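Local structure of cellulase (Uncultured bacterium, 6XSO) at residues I136-A141 with N174-K179; N181-A186 with T233-N238. The protein probably hydrolyses internal beta-1,4 linkages of cellulose and related plant polysaccharides, acting as a broad-specificity endoglucanase of glycoside hydrolase family 5. All coordinates share one frame; numbering follows the deposited sequence.

Interaction 1: residues I136-A141 with N174-K179; sequences IKADEA and NEMLDK
M176 packs against I136, K137 and A138. The contact joins two neighbouring loops of the TIM barrel, one leading into helix 140-161 and one following strand 168-171. Van der Waals contact centres on M176. M176 CG lies anti to the backbone N (chi1 -161°), beside the 137-138 peptide, 3.4 Å from A138 N. M176 SD is 3.5 Å from K137 C and also meets A138 CB. M176 CE then turns to I136 CG2, at 3.7 Å, and the two side chains cross at about a right angle.

One direct backbone hydrogen bond ties the loops: A138 N donates to L177 O over 2.7 Å, the donor standing 49° out of the carbonyl plane. D178 CA adds a C-H...O contact to A138 O, 3.4 Å away.

Three waters bridge the rest. One joins I136 O and L177 N. Another joins K137 NZ and D178 O, while NZ also forms a salt bridge with D128. D139 N-caps helix 140-161, its OD1 accepting a weak bond from A141 N; its strongest polar partner is N142. K179 CD runs past D139 OD2, but K179 NZ stays 4.7 Å from OD2. The third water donates to D139 OD2 at 2.8 Å and accepts from K179 N.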
ATOM      1  N   ILE A 136      11.431   5.360  -9.849  1.00 22.82           N
ATOM      2  CA  ILE A 136      11.431   3.908  -9.720  1.00 21.01           C
ATOM      3  C   ILE A 136      10.507   3.376 -10.812  1.00 21.54           C
ATOM      4  O   ILE A 136       9.294   3.596 -10.760  1.00 23.13           O
ATOM      5  CB  ILE A 136      10.975   3.446  -8.332  1.00 22.77           C
ATOM      6  CG1 ILE A 136      11.867   4.058  -7.253  1.00 22.99           C
ATOM      7  CG2 ILE A 136      10.980   1.921  -8.256  1.00 24.15           C
ATOM      8  CD1 ILE A 136      11.373   3.787  -5.846  1.00 24.13           C
ATOM      9  N   LYS A 137      11.065   2.694 -11.804  1.00 22.60           N
ATOM     10  CA  LYS A 137      10.277   2.169 -12.912  1.00 21.42           C
ATOM     11  C   LYS A 137      10.520   0.679 -13.104  1.00 23.60           C
ATOM     12  O   LYS A 137      11.627   0.175 -12.878  1.00 22.84           O
ATOM     13  CB  LYS A 137      10.603   2.888 -14.222  1.00 23.33           C
ATOM     14  CG  LYS A 137      10.381   4.393 -14.167  1.00 22.78           C
ATOM     15  CD  LYS A 137      10.363   4.973 -15.567  1.00 24.12           C
ATOM     16  CE  LYS A 137      10.098   6.457 -15.608  1.00 26.24           C
ATOM     17  NZ  LYS A 137       8.787   6.808 -15.011  1.00 25.42           N
ATOM     18  N   ALA A 138       9.470  -0.011 -13.559  1.00 19.81           N
ATOM     19  CA  ALA A 138       9.537  -1.436 -13.883  1.00 19.57           C
ATOM     20  C   ALA A 138      10.171  -1.567 -15.259  1.00 23.72           C
ATOM     21  O   ALA A 138       9.510  -1.778 -16.280  1.00 22.32           O
ATOM     22  CB  ALA A 138       8.151  -2.067 -13.824  1.00 20.50           C
ATOM     23  N   ASP A 139      11.488  -1.395 -15.268  1.00 22.65           N
ATOM     24  CA  ASP A 139      12.310  -1.382 -16.469  1.00 22.79           C
ATOM     25  C   ASP A 139      13.673  -1.831 -15.977  1.00 22.86           C
ATOM     26  O   ASP A 139      14.174  -1.259 -15.005  1.00 23.11           O
ATOM     27  CB  ASP A 139      12.378   0.020 -17.049  1.00 25.39           C
ATOM     28  CG  ASP A 139      13.273   0.101 -18.268  1.00 24.43           C
ATOM     29  OD1 ASP A 139      14.524   0.049 -18.128  1.00 25.04           O
ATOM     30  OD2 ASP A 139      12.742   0.185 -19.398  1.00 25.37           O
ATOM     31  N   GLU A 140      14.223  -2.903 -16.560  1.00 20.00           N
ATOM     32  CA  GLU A 140      15.419  -3.499 -15.972  1.00 20.49           C
ATOM     33  C   GLU A 140      16.618  -2.556 -16.041  1.00 21.83           C
ATOM     34  O   GLU A 140      17.497  -2.607 -15.180  1.00 23.72           O
ATOM     35  CB  GLU A 140      15.737  -4.857 -16.615  1.00 21.46           C
ATOM     36  CG  GLU A 140      16.742  -5.652 -15.798  1.00 23.65           C
ATOM     37  CD  GLU A 140      16.907  -7.067 -16.279  1.00 24.68           C
ATOM     38  OE1 GLU A 140      16.119  -7.487 -17.145  1.00 23.50           O
ATOM     39  OE2 GLU A 140      17.855  -7.718 -15.781  1.00 26.44           O
ATOM     40  N   ALA A 141      16.686  -1.690 -17.053  1.00 22.62           N
ATOM     41  CA  ALA A 141      17.754  -0.691 -17.069  1.00 21.93           C
ATOM     42  C   ALA A 141      17.585   0.317 -15.925  1.00 22.75           C
ATOM     43  O   ALA A 141      18.556   0.725 -15.284  1.00 25.61           O
ATOM     44  CB  ALA A 141      17.829   0.008 -18.431  1.00 26.66           C
ATOM     45  N   ASN A 174       4.943   1.268  -4.458  1.00 18.99           N
ATOM     46  CA  ASN A 174       3.492   1.380  -4.614  1.00 19.00           C
ATOM     47  C   ASN A 174       2.955   0.823  -5.932  1.00 18.30           C
ATOM     48  O   ASN A 174       2.468  -0.311  -5.967  1.00 18.65           O
ATOM     49  CB  ASN A 174       3.082   2.853  -4.409  1.00 17.39           C
ATOM     50  CG  ASN A 174       1.621   3.068  -4.608  1.00 18.64           C
ATOM     51  OD1 ASN A 174       0.803   2.288  -4.088  1.00 19.21           O
ATOM     52  ND2 ASN A 174       1.251   4.126  -5.349  1.00 19.10           N
ATOM     53  N   GLU A 175       3.005   1.612  -7.011  1.00 18.54           N
ATOM     54  CA  GLU A 175       2.418   1.257  -8.306  1.00 19.35           C
ATOM     55  C   GLU A 175       3.501   1.479  -9.358  1.00 20.62           C
ATOM     56  O   GLU A 175       3.539   2.509 -10.037  1.00 19.62           O
ATOM     57  CB  GLU A 175       1.128   2.066  -8.592  1.00 19.12           C
ATOM     58  CG  GLU A 175      -0.047   1.604  -7.735  1.00 18.44           C
ATOM     59  CD  GLU A 175      -1.319   2.369  -7.959  1.00 20.89           C
ATOM     60  OE1 GLU A 175      -1.322   3.414  -8.626  1.00 20.24           O
ATOM     61  OE2 GLU A 175      -2.369   1.907  -7.456  1.00 20.08           O
ATOM     62  N   MET A 176       4.410   0.518  -9.465  1.00 18.84           N
ATOM     63  CA  MET A 176       5.549   0.652 -10.363  1.00 19.79           C
ATOM     64  C   MET A 176       5.127   0.249 -11.772  1.00 19.62           C
ATOM     65  O   MET A 176       4.592  -0.847 -11.984  1.00 19.41           O
ATOM     66  CB  MET A 176       6.700  -0.247  -9.895  1.00 18.14           C
ATOM     67  CG  MET A 176       8.018   0.173 -10.488  1.00 20.56           C
ATOM     68  SD  MET A 176       9.372  -0.988 -10.291  1.00 21.04           S
ATOM     69  CE  MET A 176       9.338  -1.364  -8.546  1.00 20.84           C
ATOM     70  N   LEU A 177       5.398   1.122 -12.737  1.00 20.43           N
ATOM     71  CA  LEU A 177       5.004   0.942 -14.129  1.00 18.78           C
ATOM     72  C   LEU A 177       6.239   0.890 -15.017  1.00 20.91           C
ATOM     73  O   LEU A 177       7.329   1.318 -14.628  1.00 21.41           O
ATOM     74  CB  LEU A 177       4.115   2.103 -14.597  1.00 20.15           C
ATOM     75  CG  LEU A 177       2.963   2.517 -13.683  1.00 19.16           C
ATOM     76  CD1 LEU A 177       2.155   3.655 -14.290  1.00 23.12           C
ATOM     77  CD2 LEU A 177       2.062   1.333 -13.362  1.00 20.43           C
ATOM     78  N   ASP A 178       6.051   0.360 -16.228  1.00 19.07           N
ATOM     79  CA  ASP A 178       7.101   0.346 -17.238  1.00 19.36           C
ATOM     80  C   ASP A 178       7.322   1.764 -17.755  1.00 20.64           C
ATOM     81  O   ASP A 178       6.684   2.726 -17.324  1.00 21.29           O
ATOM     82  CB  ASP A 178       6.768  -0.674 -18.331  1.00 20.83           C
ATOM     83  CG  ASP A 178       5.532  -0.312 -19.132  1.00 20.51           C
ATOM     84  OD1 ASP A 178       5.134   0.870 -19.143  1.00 21.65           O
ATOM     85  OD2 ASP A 178       4.955  -1.222 -19.767  1.00 21.24           O
ATOM     86  N   LYS A 179       8.272   1.905 -18.682  1.00 21.35           N
ATOM     87  CA  LYS A 179       8.596   3.234 -19.171  1.00 21.14           C
ATOM     88  C   LYS A 179       7.512   3.818 -20.051  1.00 24.71           C
ATOM     89  O   LYS A 179       7.599   5.004 -20.392  1.00 25.31           O
ATOM     90  CB  LYS A 179       9.934   3.227 -19.925  1.00 22.74           C
ATOM     91  CG  LYS A 179       9.928   2.605 -21.295  1.00 21.99           C
ATOM     92  CD  LYS A 179      11.315   2.613 -21.905  1.00 23.27           C
ATOM     93  CE  LYS A 179      11.339   1.841 -23.194  1.00 24.16           C
ATOM     94  NZ  LYS A 179      12.716   1.845 -23.794  1.00 25.30           N
TER
HETATM   95  O   HOH W   1       6.791   3.681 -12.089  1.00 20.72           O
HETATM   96  O   HOH W   2       6.769   4.633 -15.021  1.00 22.68           O
HETATM   97  O   HOH W   3      10.005  -0.243 -19.486  1.00 25.41           O

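Interaction 2: residues N181-A186 with T233-N238; sequences NSWCFA and TYAAAN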
ATOM      1  N   ASN A 181       4.390   3.690 -18.956  1.00 20.27           N
ATOM      2  CA  ASN A 181       3.360   3.970 -17.967  1.00 19.38           C
ATOM      3  C   ASN A 181       2.148   3.071 -18.170  1.00 21.07           C
ATOM      4  O   ASN A 181       1.001   3.496 -18.014  1.00 23.11           O
ATOM      5  CB  ASN A 181       3.005   5.454 -17.974  1.00 23.85           C
ATOM      6  CG  ASN A 181       4.212   6.316 -17.682  1.00 22.11           C
ATOM      7  OD1 ASN A 181       4.760   6.260 -16.584  1.00 25.66           O
ATOM      8  ND2 ASN A 181       4.670   7.073 -18.683  1.00 29.39           N
ATOM      9  N   SER A 182       2.407   1.799 -18.486  1.00 21.15           N
ATOM     10  CA  SER A 182       1.322   0.870 -18.766  1.00 20.50           C
ATOM     11  C   SER A 182       0.600   0.453 -17.490  1.00 21.73           C
ATOM     12  O   SER A 182       1.220  -0.052 -16.547  1.00 21.23           O
ATOM     13  CB  SER A 182       1.873  -0.410 -19.400  1.00 20.79           C
ATOM     14  OG  SER A 182       2.517  -0.181 -20.630  1.00 21.22           O
ATOM     15  N   TRP A 183      -0.721   0.622 -17.483  1.00 21.25           N
ATOM     16  CA  TRP A 183      -1.567   0.002 -16.472  1.00 20.37           C
ATOM     17  C   TRP A 183      -1.927  -1.420 -16.909  1.00 20.32           C
ATOM     18  O   TRP A 183      -1.647  -1.847 -18.032  1.00 20.32           O
ATOM     19  CB  TRP A 183      -2.815   0.872 -16.198  1.00 21.70           C
ATOM     20  CG  TRP A 183      -2.427   2.200 -15.612  1.00 21.40           C
ATOM     21  CD1 TRP A 183      -2.390   3.406 -16.256  1.00 22.75           C
ATOM     22  CD2 TRP A 183      -1.958   2.438 -14.285  1.00 19.43           C
ATOM     23  NE1 TRP A 183      -1.928   4.378 -15.412  1.00 24.20           N
ATOM     24  CE2 TRP A 183      -1.673   3.818 -14.186  1.00 20.37           C
ATOM     25  CE3 TRP A 183      -1.811   1.638 -13.147  1.00 21.36           C
ATOM     26  CZ2 TRP A 183      -1.210   4.401 -13.009  1.00 21.86           C
ATOM     27  CZ3 TRP A 183      -1.334   2.218 -11.979  1.00 22.50           C
ATOM     28  CH2 TRP A 183      -1.042   3.586 -11.918  1.00 23.67           C
ATOM     29  N   CYS A 184      -2.566  -2.156 -15.988  1.00 22.12           N
ATOM     30  CA  CYS A 184      -3.182  -3.458 -16.249  1.00 20.58           C
ATOM     31  C   CYS A 184      -2.160  -4.587 -16.312  1.00 21.22           C
ATOM     32  O   CYS A 184      -2.272  -5.576 -15.578  1.00 20.49           O
ATOM     33  CB  CYS A 184      -4.044  -3.460 -17.525  1.00 22.12           C
ATOM     34  SG  CYS A 184      -5.289  -2.161 -17.568  1.00 25.53           S
ATOM     35  N   PHE A 185      -1.161  -4.453 -17.180  1.00 20.35           N
ATOM     36  CA  PHE A 185      -0.073  -5.415 -17.276  1.00 21.64           C
ATOM     37  C   PHE A 185       1.085  -4.750 -18.012  1.00 20.27           C
ATOM     38  O   PHE A 185       0.898  -3.780 -18.755  1.00 20.18           O
ATOM     39  CB  PHE A 185      -0.534  -6.718 -17.955  1.00 19.84           C
ATOM     40  CG  PHE A 185      -1.106  -6.535 -19.333  1.00 19.61           C
ATOM     41  CD1 PHE A 185      -0.283  -6.479 -20.451  1.00 21.13           C
ATOM     42  CD2 PHE A 185      -2.486  -6.430 -19.512  1.00 23.84           C
ATOM     43  CE1 PHE A 185      -0.831  -6.307 -21.726  1.00 23.60           C
ATOM     44  CE2 PHE A 185      -3.026  -6.263 -20.779  1.00 22.37           C
ATOM     45  CZ  PHE A 185      -2.197  -6.194 -21.878  1.00 23.74           C
ATOM     46  N   ALA A 186       2.294  -5.271 -17.788  1.00 20.10           N
ATOM     47  CA  ALA A 186       3.472  -4.650 -18.379  1.00 20.18           C
ATOM     48  C   ALA A 186       3.378  -4.673 -19.902  1.00 19.65           C
ATOM     49  O   ALA A 186       3.075  -5.708 -20.511  1.00 20.78           O
ATOM     50  CB  ALA A 186       4.747  -5.344 -17.915  1.00 21.60           C
ATOM     51  N   THR A 233       2.721  -6.226  -6.711  1.00 19.01           N
ATOM     52  CA  THR A 233       2.799  -6.637  -8.099  1.00 19.37           C
ATOM     53  C   THR A 233       3.067  -5.425  -8.991  1.00 19.28           C
ATOM     54  O   THR A 233       2.894  -4.268  -8.576  1.00 18.64           O
ATOM     55  CB  THR A 233       1.466  -7.239  -8.517  1.00 18.12           C
ATOM     56  OG1 THR A 233       0.444  -6.278  -8.251  1.00 17.76           O
ATOM     57  CG2 THR A 233       1.171  -8.525  -7.768  1.00 18.96           C
ATOM     58  N   TYR A 234       3.469  -5.697 -10.234  1.00 19.52           N
ATOM     59  CA  TYR A 234       3.492  -4.702 -11.298  1.00 19.62           C
ATOM     60  C   TYR A 234       2.233  -3.850 -11.242  1.00 17.86           C
ATOM     61  O   TYR A 234       1.124  -4.384 -11.295  1.00 18.25           O
ATOM     62  CB  TYR A 234       3.603  -5.388 -12.707  1.00 19.58           C
ATOM     63  CG  TYR A 234       3.587  -4.334 -13.789  1.00 19.09           C
ATOM     64  CD1 TYR A 234       2.409  -3.874 -14.321  1.00 17.49           C
ATOM     65  CD2 TYR A 234       4.774  -3.742 -14.228  1.00 18.33           C
ATOM     66  CE1 TYR A 234       2.394  -2.831 -15.246  1.00 20.03           C
ATOM     67  CE2 TYR A 234       4.756  -2.726 -15.148  1.00 18.47           C
ATOM     68  CZ  TYR A 234       3.567  -2.273 -15.645  1.00 19.68           C
ATOM     69  OH  TYR A 234       3.581  -1.239 -16.553  1.00 20.93           O
ATOM     70  N   ALA A 235       2.389  -2.525 -11.132  1.00 19.28           N
ATOM     71  CA  ALA A 235       1.300  -1.545 -11.106  1.00 17.57           C
ATOM     72  C   ALA A 235       0.327  -1.728  -9.936  1.00 16.81           C
ATOM     73  O   ALA A 235      -0.731  -1.071  -9.897  1.00 19.02           O
ATOM     74  CB  ALA A 235       0.516  -1.488 -12.426  1.00 19.75           C
ATOM     75  N   ALA A 236       0.667  -2.586  -8.966  1.00 18.23           N
ATOM     76  CA  ALA A 236      -0.309  -3.079  -7.994  1.00 17.22           C
ATOM     77  C   ALA A 236      -1.541  -3.675  -8.693  1.00 16.46           C
ATOM     78  O   ALA A 236      -2.644  -3.723  -8.145  1.00 17.79           O
ATOM     79  CB  ALA A 236      -0.664  -2.007  -6.959  1.00 18.37           C
ATOM     80  N   ALA A 237      -1.354  -4.162  -9.921  1.00 17.05           N
ATOM     81  CA  ALA A 237      -2.426  -4.792 -10.671  1.00 18.71           C
ATOM     82  C   ALA A 237      -2.842  -6.095  -9.999  1.00 20.08           C
ATOM     83  O   ALA A 237      -2.031  -6.796  -9.389  1.00 19.46           O
ATOM     84  CB  ALA A 237      -1.967  -5.061 -12.110  1.00 20.80           C
ATOM     85  N   ASN A 238      -4.123  -6.430 -10.117  1.00 19.58           N
ATOM     86  CA  ASN A 238      -4.684  -7.531  -9.339  1.00 18.93           C
ATOM     87  C   ASN A 238      -5.068  -8.749 -10.169  1.00 21.35           C
ATOM     88  O   ASN A 238      -5.553  -9.735  -9.602  1.00 20.08           O
ATOM     89  CB  ASN A 238      -5.881  -7.053  -8.518  1.00 19.71           C
ATOM     90  CG  ASN A 238      -6.996  -6.512  -9.377  1.00 21.26           C
ATOM     91  OD1 ASN A 238      -7.398  -7.116 -10.385  1.00 21.17           O
ATOM     92  ND2 ASN A 238      -7.534  -5.369  -8.962  1.00 22.36           N
TER
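Y234 reaches across to S182 and A186 with its whole ring. From CB, CG is set anti to the backbone N (chi1 178°), and the ring extends toward the 181-186 loop. Along one flank of the ring, CD1 and CE1 lie under the backbone of A186, with Y234 CE1 3.5 Å from A186 N. Along the other flank, CD2 and CE2 meet A186 CB. A186 CB sits over the same face in a CH-pi contact, 4.0 Å from the centroid of the Y234 ring and 16° off the normal. Y234 CZ comes within 3.6 Å of A186 CA. At the tip, Y234 OH donates to S182 O in a short bond of 2.6 Å, and D178 N also bonds to this hydroxyl. A phenylalanine here would probably leave S182 O and D178 N without this shared partner.

Both segments belong to loops of the TIM barrel, one after strand 168-171 and the other after strand 229-232. The second loop curls tightly, with A236 N bonded to T233 O and A237 N to Y234 O. T233 OG1 donates to a lone pair of A237 O at 2.8 Å.

W183 meets this turn with its six-membered ring. W183 CE3 is 4.0 Å from A235 CB, and A235 O lies at the ring edge, in plane. Further along, A237 CB rests 3.5 Å from C184 O.

The two interactions come in series along the chain, with centres about 10 Å apart. Interaction 1 joins the loops after strands 116-119 and 168-171. Interaction 2 joins the loops after strands 168-171 and 229-232. The loop between strand 168-171 and helix 196-219 thus supplies one segment to each. The two also touch directly. M176 O and A235 N probably form a hydrogen bond at 2.9 Å, and L177 CD2 packs on A235 CB. S182 OG bonds to D178 OD2, and W183 packs on E175. Three successive barrel loops are so tied together on the C-terminal side of the strands, the side that carries the active site in family 5 enzymes.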